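Local structure of DNMT2 (4H0N) at residues H4-L9 with G27-A32; D71-S76 with D110-I115; T249-E254 with E279-Y284. The protein probably methylates a cytosine in the anticodon loop of tRNA(Asp), using S-adenosyl-L-methionine as methyl donor, and also acts as a DNA (cytosine-5)-methyltransferase. The protein carries 3 engineered substitutions. All coordinates share one frame; numbering follows the deposited sequence.

Contacts 1 and 2 belong to one mixed beta sheet, in which strand 4-9 lies between strands 27-33 and 72-75, and strand 72-75 is followed by strand 114-119. Their centres are about 9 Å apart, and they touch where Lys-5 and His-4 meet Asp-71 and Tyr-114. Together they span four neighbouring parallel strands of the methyltransferase core, close to the bound S-adenosyl-L-homocysteine. Contact 3 lies on the opposite side of the chain's centre, with its own centre about 43 Å from that of contact 1 and about 45 Å from that of contact 2. The three follow in series along the chain, so the loop pairing of contact 3 is made by later sequence, remote from the cofactor-binding sheet.

Contact 1 (H4-L9 with G27-A32); sequences HKILEL and GEIVAA
Ile-6 makes the largest single contribution to the contact between the strands 4-9 and 27-32. Its CB lies 3.6 Å from Glu-28 O; CG1, anti to the carbonyl carbon (chi1 -67°), faces the same Glu-28 O at 3.9 Å and leads to CD1, 3.2 Å from that oxygen. The other branch, CG2, crosses obliquely to meet Ile-29 CD1 at 3.6 Å. Beneath these branches the backbone of Ile-6 is gripped at both ends: its N donates to Glu-28 O (2.8 Å), while Ile-6 O accepts from Val-30 N (3.0 Å) and, weakly, from Ala-31 N. With a one-residue shift in register between Ile-6 and Leu-7, this makes a beta bulge in the parallel pair, the outer strands of a beta-alpha-beta unit whose helix 15-23 lies against Ile-6 through Trp-20, in the Rossmann-like sheet of class I methyltransferases. An alanine here would remove CG1, CG2 and CD1, and would probably loosen the packing against Ile-29 and Trp-20. Past the bulge, Glu-8 N donates to Ala-31 O at 2.8 Å. The extended Glu-8 side chain, CG anti to the backbone N, brings OE2 within 3.5 Å of Ala-32 CB; Tyr-43 OH binds OE2 and His-17 N binds OE1, satisfying both carboxylate oxygens.

Contact 2 (D71-S76 with D110-I115); sequences DTILMS and DNVDYI. With SAH (S-adenosyl-L-homocysteine), chain E.
Strand 72-75 is an inner strand of the Rossmann-like methyltransferase sheet, and here it pairs in parallel with strand 114-119 just before it runs out into the cofactor site and the Pro-Cys-Gln motif that holds the probable catalytic Cys-79. The pairing begins at Asp-71 O, which accepts two bonds: Tyr-114 N approaches in the carbonyl plane at 2.9 Å, whereas Asp-113 N comes from above that plane. Two residues on, Ile-73 N donates to Tyr-114 O at 2.8 Å, nearly along the C=O axis. On one face the Tyr-114 ring stands beside the Asp-71 carboxylate. Asp-71 OD2 lies in the plane of the ring, at its edge, 3.9 Å from Tyr-114 CE1, with carboxylate and ring planes 89° apart. Thr-72 OG1 meets the ring obliquely, 3.5 Å from Tyr-114 CD1, and makes a weak hydrogen bond to Asp-71 OD1. Lys-5 N and His-4 ND1 bind OD1 and OD2, which probably fixes the rotation of the carboxylate, and Phe-332 of helix 321-332 stacks on Tyr-114. On the face bearing Ile-73 and Ile-115 the contacts between side chains are apolar: the Ile-73 and Val-112 side chains cross at about a right angle, with Ile-73 CD1 3.8 Å from Val-112 CG2. The extended Met-75 chain reaches over to set CE 3.7 Å from Ile-115 CG2. At the strand's end, Ser-76 OG, held between the backbone N and the carbonyl carbon (chi1 44°), accepts a hydrogen bond from the amino N of S-adenosyl-L-homocysteine at 2.6 Å.

Contact 3 (T249-E254 with E279-Y284); sequences TDKPRE and ELKLRY
The two backbones run past each other in opposite senses, 4.8 Å apart between Thr-249 CA and Leu-282 CA and opening to 6.9 Å between Lys-251 CA and Leu-280 CA. A single hydrogen bond crosses the gap. The Thr-249 hydroxyl, anti to the backbone N (chi1 -169°), donates from OG1 to Leu-280 O at 2.7 Å, almost in line with the C=O axis (173°). The same OG1 accepts weakly from Lys-251 N, 3.3 Å away, in the manner of an ST turn, so the hydroxyl ties the bend after Thr-249 to the facing loop. Thr-249 CB also packs on Leu-282 CD2 at 3.7 Å. Towards the outside, two lysines cross at about a right angle, with Lys-251 CD 3.6 Å from Lys-281 CE. The Lys-251 chain, bent at chi2 and chi3, lies across the end of Lys-281, its CG, CD and CE all near Lys-281 CE, and the two NZ atoms end 3.8 Å apart. Such proximity of like charges would be expected to lower the pKa of one amine somewhat, and Asp-250 does not offset it by direct contact: its OD2 lies loosely beside Lys-281 CD and stays clear of NZ. Leu-280 packs on Val-255 and Cys-259 of helix 253-262. Farther along, Arg-283 NH1 reaches Tyr-284 O of its own segment at 2.9 Å and forms a salt bridge with Glu-289. Pro-252 takes the N-cap position of helix 253-262, and the facing loop follows helix 271-278. The contact thus joins the entry to one helix with the exit from another, in a region far from the cofactor that probably belongs to the smaller, target-recognising domain of C5-methyltransferases.

Contact 1 (H4-L9 with G27-A32)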
loop_
_atom_site.group_PDB
_atom_site.type_symbol
_atom_site.label_atom_id
_atom_site.label_comp_id
_atom_site.label_asym_id
_atom_site.label_seq_id
_atom_site.Cartn_x
_atom_site.Cartn_y
_atom_site.Cartn_z
ATOM N N HIS A 4 4.307 -22.850 6.380
ATOM C CA HIS A 4 3.119 -22.231 5.798
ATOM C C HIS A 4 3.245 -22.039 4.286
ATOM O O HIS A 4 4.288 -21.609 3.788
ATOM C CB HIS A 4 2.849 -20.877 6.449
ATOM C CG HIS A 4 2.505 -20.959 7.900
ATOM N ND1 HIS A 4 1.452 -21.716 8.375
ATOM C CD2 HIS A 4 3.059 -20.364 8.984
ATOM C CE1 HIS A 4 1.382 -21.589 9.688
ATOM N NE2 HIS A 4 2.341 -20.776 10.082
ATOM N N LYS A 5 2.170 -22.350 3.566
ATOM C CA LYS A 5 2.109 -22.142 2.126
ATOM C C LYS A 5 1.227 -20.928 1.844
ATOM O O LYS A 5 0.033 -20.936 2.145
ATOM C CB LYS A 5 1.535 -23.378 1.430
ATOM C CG LYS A 5 2.169 -24.703 1.833
ATOM C CD LYS A 5 3.635 -24.738 1.481
ATOM C CE LYS A 5 4.482 -24.892 2.731
ATOM N NZ LYS A 5 5.934 -24.666 2.470
ATOM N N ILE A 6 1.808 -19.879 1.274
ATOM C CA ILE A 6 1.049 -18.651 1.068
ATOM C C ILE A 6 0.562 -18.470 -0.374
ATOM O O ILE A 6 1.292 -18.705 -1.338
ATOM C CB ILE A 6 1.826 -17.393 1.546
ATOM C CG1 ILE A 6 1.985 -17.401 3.067
ATOM C CG2 ILE A 6 1.097 -16.126 1.156
ATOM C CD1 ILE A 6 3.281 -17.980 3.550
ATOM N N LEU A 7 -0.700 -18.080 -0.500
ATOM C CA LEU A 7 -1.236 -17.601 -1.756
ATOM C C LEU A 7 -1.345 -16.093 -1.648
ATOM O O LEU A 7 -2.020 -15.570 -0.760
ATOM C CB LEU A 7 -2.608 -18.206 -2.024
ATOM C CG LEU A 7 -3.251 -17.729 -3.323
ATOM C CD1 LEU A 7 -2.275 -17.881 -4.480
ATOM C CD2 LEU A 7 -4.538 -18.495 -3.594
ATOM N N GLU A 8 -0.664 -15.395 -2.546
ATOM C CA GLU A 8 -0.611 -13.941 -2.505
ATOM C C GLU A 8 -1.429 -13.353 -3.652
ATOM O O GLU A 8 -0.979 -13.340 -4.795
ATOM C CB GLU A 8 0.843 -13.489 -2.590
ATOM C CG GLU A 8 1.069 -12.005 -2.448
ATOM C CD GLU A 8 2.506 -11.639 -2.739
ATOM O OE1 GLU A 8 2.894 -10.477 -2.480
ATOM O OE2 GLU A 8 3.249 -12.521 -3.233
ATOM N N LEU A 9 -2.630 -12.875 -3.338
ATOM C CA LEU A 9 -3.557 -12.376 -4.353
ATOM C C LEU A 9 -3.459 -10.873 -4.524
ATOM O O LEU A 9 -3.266 -10.144 -3.549
ATOM C CB LEU A 9 -4.987 -12.724 -3.974
ATOM C CG LEU A 9 -5.273 -14.200 -3.751
ATOM C CD1 LEU A 9 -6.742 -14.375 -3.413
ATOM C CD2 LEU A 9 -4.881 -14.989 -4.990
ATOM N N GLY A 27 7.544 -19.960 6.310
ATOM C CA GLY A 27 6.668 -20.157 5.170
ATOM C C GLY A 27 7.198 -19.717 3.817
ATOM O O GLY A 27 8.104 -18.890 3.713
ATOM N N GLU A 28 6.610 -20.281 2.770
ATOM C CA GLU A 28 6.962 -19.935 1.404
ATOM C C GLU A 28 5.754 -19.307 0.720
ATOM O O GLU A 28 4.613 -19.563 1.104
ATOM C CB GLU A 28 7.394 -21.187 0.636
ATOM C CG GLU A 28 8.736 -21.058 -0.066
ATOM C CD GLU A 28 8.682 -21.475 -1.527
ATOM O OE1 GLU A 28 7.725 -22.179 -1.913
ATOM O OE2 GLU A 28 9.594 -21.090 -2.290
ATOM N N ILE A 29 6.009 -18.471 -0.282
ATOM C CA ILE A 29 4.955 -18.017 -1.178
ATOM C C ILE A 29 4.897 -19.016 -2.324
ATOM O O ILE A 29 5.792 -19.054 -3.166
ATOM C CB ILE A 29 5.250 -16.622 -1.754
ATOM C CG1 ILE A 29 5.598 -15.627 -0.637
ATOM C CG2 ILE A 29 4.082 -16.141 -2.610
ATOM C CD1 ILE A 29 4.417 -15.137 0.166
ATOM N N VAL A 30 3.857 -19.839 -2.348
ATOM C CA VAL A 30 3.755 -20.872 -3.368
ATOM C C VAL A 30 3.182 -20.306 -4.656
ATOM O O VAL A 30 3.335 -20.897 -5.723
ATOM C CB VAL A 30 2.899 -22.082 -2.899
ATOM C CG1 VAL A 30 3.393 -22.585 -1.555
ATOM C CG2 VAL A 30 1.424 -21.715 -2.825
ATOM N N ALA A 31 2.523 -19.156 -4.549
ATOM C CA ALA A 31 1.867 -18.552 -5.702
ATOM C C ALA A 31 1.490 -17.098 -5.445
ATOM O O ALA A 31 1.009 -16.756 -4.361
ATOM C CB ALA A 31 0.636 -19.354 -6.097
ATOM N N ALA A 32 1.722 -16.256 -6.453
ATOM C CA ALA A 32 1.305 -14.864 -6.432
ATOM C C ALA A 32 0.531 -14.599 -7.713
ATOM O O ALA A 32 0.975 -14.980 -8.796
ATOM C CB ALA A 32 2.511 -13.962 -6.346
#

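Contact 2 (D71-S76 with D110-I115)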
loop_
_atom_site.group_PDB
_atom_site.type_symbol
_atom_site.label_atom_id
_atom_site.label_comp_id
_atom_site.label_asym_id
_atom_site.label_seq_id
_atom_site.Cartn_x
_atom_site.Cartn_y
_atom_site.Cartn_z
ATOM N N ASP A 71 -2.273 -22.639 2.841
ATOM C CA ASP A 71 -2.990 -22.605 4.112
ATOM C C ASP A 71 -3.199 -21.161 4.521
ATOM O O ASP A 71 -3.909 -20.871 5.486
ATOM C CB ASP A 71 -2.209 -23.345 5.204
ATOM C CG ASP A 71 -0.880 -22.674 5.541
ATOM O OD1 ASP A 71 -0.188 -22.209 4.614
ATOM O OD2 ASP A 71 -0.524 -22.613 6.736
ATOM N N THR A 72 -2.571 -20.262 3.765
ATOM C CA THR A 72 -2.514 -18.845 4.100
ATOM C C THR A 72 -2.738 -17.983 2.867
ATOM O O THR A 72 -2.080 -18.168 1.845
ATOM C CB THR A 72 -1.141 -18.476 4.713
ATOM O OG1 THR A 72 -0.910 -19.266 5.888
ATOM C CG2 THR A 72 -1.082 -16.991 5.069
ATOM N N ILE A 73 -3.665 -17.036 2.967
ATOM C CA ILE A 73 -3.928 -16.107 1.871
ATOM C C ILE A 73 -3.587 -14.661 2.257
ATOM O O ILE A 73 -4.045 -14.157 3.285
ATOM C CB ILE A 73 -5.397 -16.207 1.381
ATOM C CG1 ILE A 73 -5.658 -17.580 0.755
ATOM C CG2 ILE A 73 -5.711 -15.108 0.379
ATOM C CD1 ILE A 73 -7.092 -17.802 0.348
ATOM N N LEU A 74 -2.761 -14.015 1.436
ATOM C CA LEU A 74 -2.442 -12.595 1.592
ATOM C C LEU A 74 -3.016 -11.831 0.408
ATOM O O LEU A 74 -2.721 -12.140 -0.747
ATOM C CB LEU A 74 -0.932 -12.381 1.668
ATOM C CG LEU A 74 -0.214 -13.089 2.814
ATOM C CD1 LEU A 74 1.258 -12.732 2.791
ATOM C CD2 LEU A 74 -0.843 -12.729 4.151
ATOM N N MET A 75 -3.840 -10.831 0.685
ATOM C CA MET A 75 -4.561 -10.184 -0.394
ATOM C C MET A 75 -4.861 -8.711 -0.165
ATOM O O MET A 75 -5.238 -8.304 0.927
ATOM C CB MET A 75 -5.859 -10.938 -0.663
ATOM C CG MET A 75 -6.787 -11.026 0.525
ATOM S SD MET A 75 -8.325 -11.843 0.061
ATOM C CE MET A 75 -9.239 -11.757 1.595
ATOM N N SER A 76 -4.698 -7.916 -1.214
ATOM C CA SER A 76 -5.097 -6.518 -1.167
ATOM C C SER A 76 -5.917 -6.148 -2.400
ATOM O O SER A 76 -5.425 -5.468 -3.297
ATOM C CB SER A 76 -3.873 -5.604 -1.020
ATOM O OG SER A 76 -2.821 -6.005 -1.879
ATOM N N ASP A 110 -10.988 -25.412 1.918
ATOM C CA ASP A 110 -10.947 -26.226 3.135
ATOM C C ASP A 110 -9.609 -26.180 3.880
ATOM O O ASP A 110 -9.578 -26.298 5.105
ATOM C CB ASP A 110 -11.299 -27.685 2.808
ATOM C CG ASP A 110 -12.519 -27.813 1.902
ATOM O OD1 ASP A 110 -12.443 -28.558 0.898
ATOM O OD2 ASP A 110 -13.558 -27.182 2.199
ATOM N N ASN A 111 -8.515 -26.012 3.137
ATOM C CA ASN A 111 -7.170 -26.002 3.709
ATOM C C ASN A 111 -6.757 -24.635 4.261
ATOM O O ASN A 111 -5.936 -24.558 5.180
ATOM C CB ASN A 111 -6.140 -26.468 2.672
ATOM C CG ASN A 111 -4.825 -26.930 3.301
ATOM O OD1 ASN A 111 -4.299 -27.982 2.943
ATOM N ND2 ASN A 111 -4.291 -26.146 4.232
ATOM N N VAL A 112 -7.301 -23.565 3.690
ATOM C CA VAL A 112 -6.926 -22.217 4.097
ATOM C C VAL A 112 -7.224 -21.936 5.572
ATOM O O VAL A 112 -8.375 -21.979 6.004
ATOM C CB VAL A 112 -7.601 -21.161 3.218
ATOM C CG1 VAL A 112 -7.228 -19.768 3.692
ATOM C CG2 VAL A 112 -7.194 -21.358 1.765
ATOM N N ASP A 113 -6.168 -21.646 6.334
ATOM C CA ASP A 113 -6.282 -21.426 7.777
ATOM C C ASP A 113 -6.161 -19.957 8.177
ATOM O O ASP A 113 -6.824 -19.498 9.108
ATOM C CB ASP A 113 -5.223 -22.240 8.528
ATOM C CG ASP A 113 -5.618 -23.692 8.707
ATOM O OD1 ASP A 113 -6.825 -23.968 8.857
ATOM O OD2 ASP A 113 -4.718 -24.557 8.705
ATOM N N TYR A 114 -5.305 -19.226 7.483
ATOM C CA TYR A 114 -5.051 -17.847 7.843
ATOM C C TYR A 114 -5.286 -16.923 6.661
ATOM O O TYR A 114 -4.804 -17.173 5.560
ATOM C CB TYR A 114 -3.615 -17.693 8.336
ATOM C CG TYR A 114 -3.189 -18.731 9.347
ATOM C CD1 TYR A 114 -2.571 -19.908 8.942
ATOM C CD2 TYR A 114 -3.384 -18.527 10.709
ATOM C CE1 TYR A 114 -2.166 -20.860 9.863
ATOM C CE2 TYR A 114 -2.982 -19.472 11.638
ATOM C CZ TYR A 114 -2.375 -20.637 11.210
ATOM O OH TYR A 114 -1.978 -21.582 12.133
ATOM N N ILE A 115 -6.025 -15.848 6.893
ATOM C CA ILE A 115 -6.266 -14.856 5.855
ATOM C C ILE A 115 -5.887 -13.489 6.387
ATOM O O ILE A 115 -6.265 -13.131 7.501
ATOM C CB ILE A 115 -7.752 -14.823 5.445
ATOM C CG1 ILE A 115 -8.183 -16.168 4.864
ATOM C CG2 ILE A 115 -8.005 -13.735 4.430
ATOM C CD1 ILE A 115 -9.658 -16.228 4.503
HETATM N N SAH E . -0.509 -5.060 -2.660
HETATM C CA SAH E . 0.068 -5.076 -4.000
HETATM C CB SAH E . -0.892 -4.543 -5.071
HETATM C CG SAH E . -2.267 -4.045 -4.630
HETATM S SD SAH E . -2.992 -2.933 -5.867
HETATM C C SAH E . 1.423 -4.363 -4.052
HETATM O O SAH E . 1.762 -3.698 -5.033
HETATM O OXT SAH E . 2.223 -4.444 -3.122
HETATM C "C5'" SAH E . -4.009 -4.246 -6.593
HETATM C "C4'" SAH E . -3.367 -4.953 -7.789
HETATM O "O4'" SAH E . -4.116 -6.111 -8.104
HETATM C "C3'" SAH E . -3.320 -4.108 -9.056
HETATM O "O3'" SAH E . -1.981 -3.786 -9.363
HETATM C "C2'" SAH E . -3.922 -4.972 -10.155
HETATM O "O2'" SAH E . -3.028 -5.130 -11.233
HETATM C "C1'" SAH E . -4.174 -6.319 -9.502
HETATM N N9 SAH E . -5.488 -6.878 -9.883
HETATM C C8 SAH E . -6.672 -6.197 -10.010
HETATM N N7 SAH E . -7.639 -7.073 -10.370
HETATM C C5 SAH E . -7.092 -8.304 -10.479
HETATM C C6 SAH E . -7.623 -9.544 -10.816
HETATM N N6 SAH E . -8.914 -9.665 -11.111
HETATM N N1 SAH E . -6.800 -10.652 -10.842
HETATM C C2 SAH E . -5.459 -10.526 -10.537
HETATM N N3 SAH E . -4.937 -9.291 -10.205
HETATM C C4 SAH E . -5.739 -8.197 -10.176
#

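Contact 3 (T249-E254 with E279-Y284)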
loop_
_atom_site.group_PDB
_atom_site.type_symbol
_atom_site.label_atom_id
_atom_site.label_comp_id
_atom_site.label_asym_id
_atom_site.label_seq_id
_atom_site.Cartn_x
_atom_site.Cartn_y
_atom_site.Cartn_z
ATOM N N THR A 249 12.089 19.428 0.404
ATOM C CA THR A 249 13.146 20.395 0.137
ATOM C C THR A 249 14.245 20.258 1.180
ATOM O O THR A 249 14.016 19.726 2.264
ATOM C CB THR A 249 12.629 21.840 0.150
ATOM O OG1 THR A 249 13.642 22.703 -0.375
ATOM C CG2 THR A 249 12.291 22.280 1.555
ATOM N N ASP A 250 15.441 20.732 0.847
ATOM C CA ASP A 250 16.567 20.675 1.772
ATOM C C ASP A 250 16.658 21.979 2.542
ATOM O O ASP A 250 17.410 22.092 3.511
ATOM C CB ASP A 250 17.870 20.429 1.014
ATOM C CG ASP A 250 17.822 19.175 0.169
ATOM O OD1 ASP A 250 18.342 18.132 0.621
ATOM O OD2 ASP A 250 17.254 19.232 -0.944
ATOM N N LYS A 251 15.879 22.961 2.099
ATOM C CA LYS A 251 15.901 24.297 2.682
ATOM C C LYS A 251 15.194 24.298 4.039
ATOM O O LYS A 251 14.339 23.454 4.299
ATOM C CB LYS A 251 15.222 25.312 1.747
ATOM C CG LYS A 251 15.851 25.520 0.372
ATOM C CD LYS A 251 17.204 26.156 0.536
ATOM C CE LYS A 251 17.586 27.046 -0.628
ATOM N NZ LYS A 251 19.048 27.242 -0.658
ATOM N N PRO A 252 15.574 25.227 4.927
ATOM C CA PRO A 252 14.879 25.403 6.208
ATOM C C PRO A 252 13.421 25.800 5.999
ATOM O O PRO A 252 13.101 26.498 5.035
ATOM C CB PRO A 252 15.648 26.554 6.864
ATOM C CG PRO A 252 16.996 26.498 6.240
ATOM C CD PRO A 252 16.763 26.086 4.826
ATOM N N ARG A 253 12.550 25.357 6.901
ATOM C CA ARG A 253 11.131 25.662 6.803
ATOM C C ARG A 253 10.876 27.165 6.891
ATOM O O ARG A 253 9.895 27.671 6.346
ATOM C CB ARG A 253 10.351 24.931 7.894
ATOM C CG ARG A 253 8.846 25.038 7.747
ATOM C CD ARG A 253 8.150 24.549 8.994
ATOM N NE ARG A 253 8.755 23.317 9.496
ATOM C CZ ARG A 253 8.621 22.876 10.744
ATOM N NH1 ARG A 253 7.906 23.568 11.621
ATOM N NH2 ARG A 253 9.206 21.746 11.118
ATOM N N GLU A 254 11.767 27.876 7.574
ATOM C CA GLU A 254 11.641 29.320 7.704
ATOM C C GLU A 254 11.803 29.993 6.345
ATOM O O GLU A 254 11.096 30.949 6.023
ATOM C CB GLU A 254 12.675 29.852 8.690
ATOM C CG GLU A 254 12.300 31.184 9.301
ATOM C CD GLU A 254 13.032 31.451 10.603
ATOM O OE1 GLU A 254 12.672 32.428 11.299
ATOM O OE2 GLU A 254 13.961 30.680 10.932
ATOM N N GLU A 279 13.200 28.779 -6.736
ATOM C CA GLU A 279 14.436 28.860 -5.960
ATOM C C GLU A 279 14.328 28.217 -4.580
ATOM O O GLU A 279 15.216 28.383 -3.738
ATOM C CB GLU A 279 14.929 30.311 -5.857
ATOM C CG GLU A 279 13.981 31.277 -5.154
ATOM C CD GLU A 279 14.299 32.737 -5.456
ATOM O OE1 GLU A 279 14.276 33.119 -6.647
ATOM O OE2 GLU A 279 14.569 33.506 -4.507
ATOM N N LEU A 280 13.244 27.478 -4.359
ATOM C CA LEU A 280 13.092 26.673 -3.153
ATOM C C LEU A 280 13.640 25.258 -3.349
ATOM O O LEU A 280 13.730 24.489 -2.398
ATOM C CB LEU A 280 11.621 26.611 -2.720
ATOM C CG LEU A 280 11.143 27.719 -1.780
ATOM C CD1 LEU A 280 9.728 27.437 -1.285
ATOM C CD2 LEU A 280 12.114 27.871 -0.614
ATOM N N LYS A 281 14.002 24.935 -4.588
ATOM C CA LYS A 281 14.445 23.595 -4.982
ATOM C C LYS A 281 13.528 22.438 -4.514
ATOM O O LYS A 281 14.002 21.339 -4.206
ATOM C CB LYS A 281 15.935 23.357 -4.641
ATOM C CG LYS A 281 16.232 22.933 -3.185
ATOM C CD LYS A 281 17.736 22.759 -2.924
ATOM C CE LYS A 281 18.190 23.546 -1.784
ATOM N NZ LYS A 281 19.686 23.739 -1.839
ATOM N N LEU A 282 12.219 22.685 -4.483
ATOM C CA LEU A 282 11.263 21.634 -4.153
ATOM C C LEU A 282 11.401 20.489 -5.140
ATOM O O LEU A 282 11.495 20.708 -6.341
ATOM C CB LEU A 282 9.836 22.166 -4.195
ATOM C CG LEU A 282 9.528 23.265 -3.184
ATOM C CD1 LEU A 282 8.142 23.834 -3.419
ATOM C CD2 LEU A 282 9.650 22.713 -1.782
ATOM N N ARG A 283 11.424 19.264 -4.629
ATOM C CA ARG A 283 11.549 18.091 -5.481
ATOM C C ARG A 283 10.662 16.980 -4.962
ATOM O O ARG A 283 10.265 16.984 -3.800
ATOM C CB ARG A 283 12.992 17.596 -5.505
ATOM C CG ARG A 283 13.429 16.919 -4.216
ATOM C CD ARG A 283 14.495 15.881 -4.507
ATOM N NE ARG A 283 15.242 15.486 -3.317
ATOM C CZ ARG A 283 14.958 14.424 -2.575
ATOM N NH1 ARG A 283 13.930 13.644 -2.893
ATOM N NH2 ARG A 283 15.699 14.143 -1.513
ATOM N N TYR A 284 10.359 16.021 -5.826
ATOM C CA TYR A 284 9.628 14.837 -5.407
ATOM C C TYR A 284 10.540 13.871 -4.652
ATOM O O TYR A 284 11.766 13.956 -4.747
ATOM C CB TYR A 284 9.028 14.135 -6.619
ATOM C CG TYR A 284 8.044 14.979 -7.390
ATOM C CD1 TYR A 284 6.792 15.277 -6.867
ATOM C CD2 TYR A 284 8.359 15.469 -8.653
ATOM C CE1 TYR A 284 5.884 16.046 -7.573
ATOM C CE2 TYR A 284 7.458 16.242 -9.367
ATOM C CZ TYR A 284 6.224 16.526 -8.823
ATOM O OH TYR A 284 5.328 17.289 -9.537
#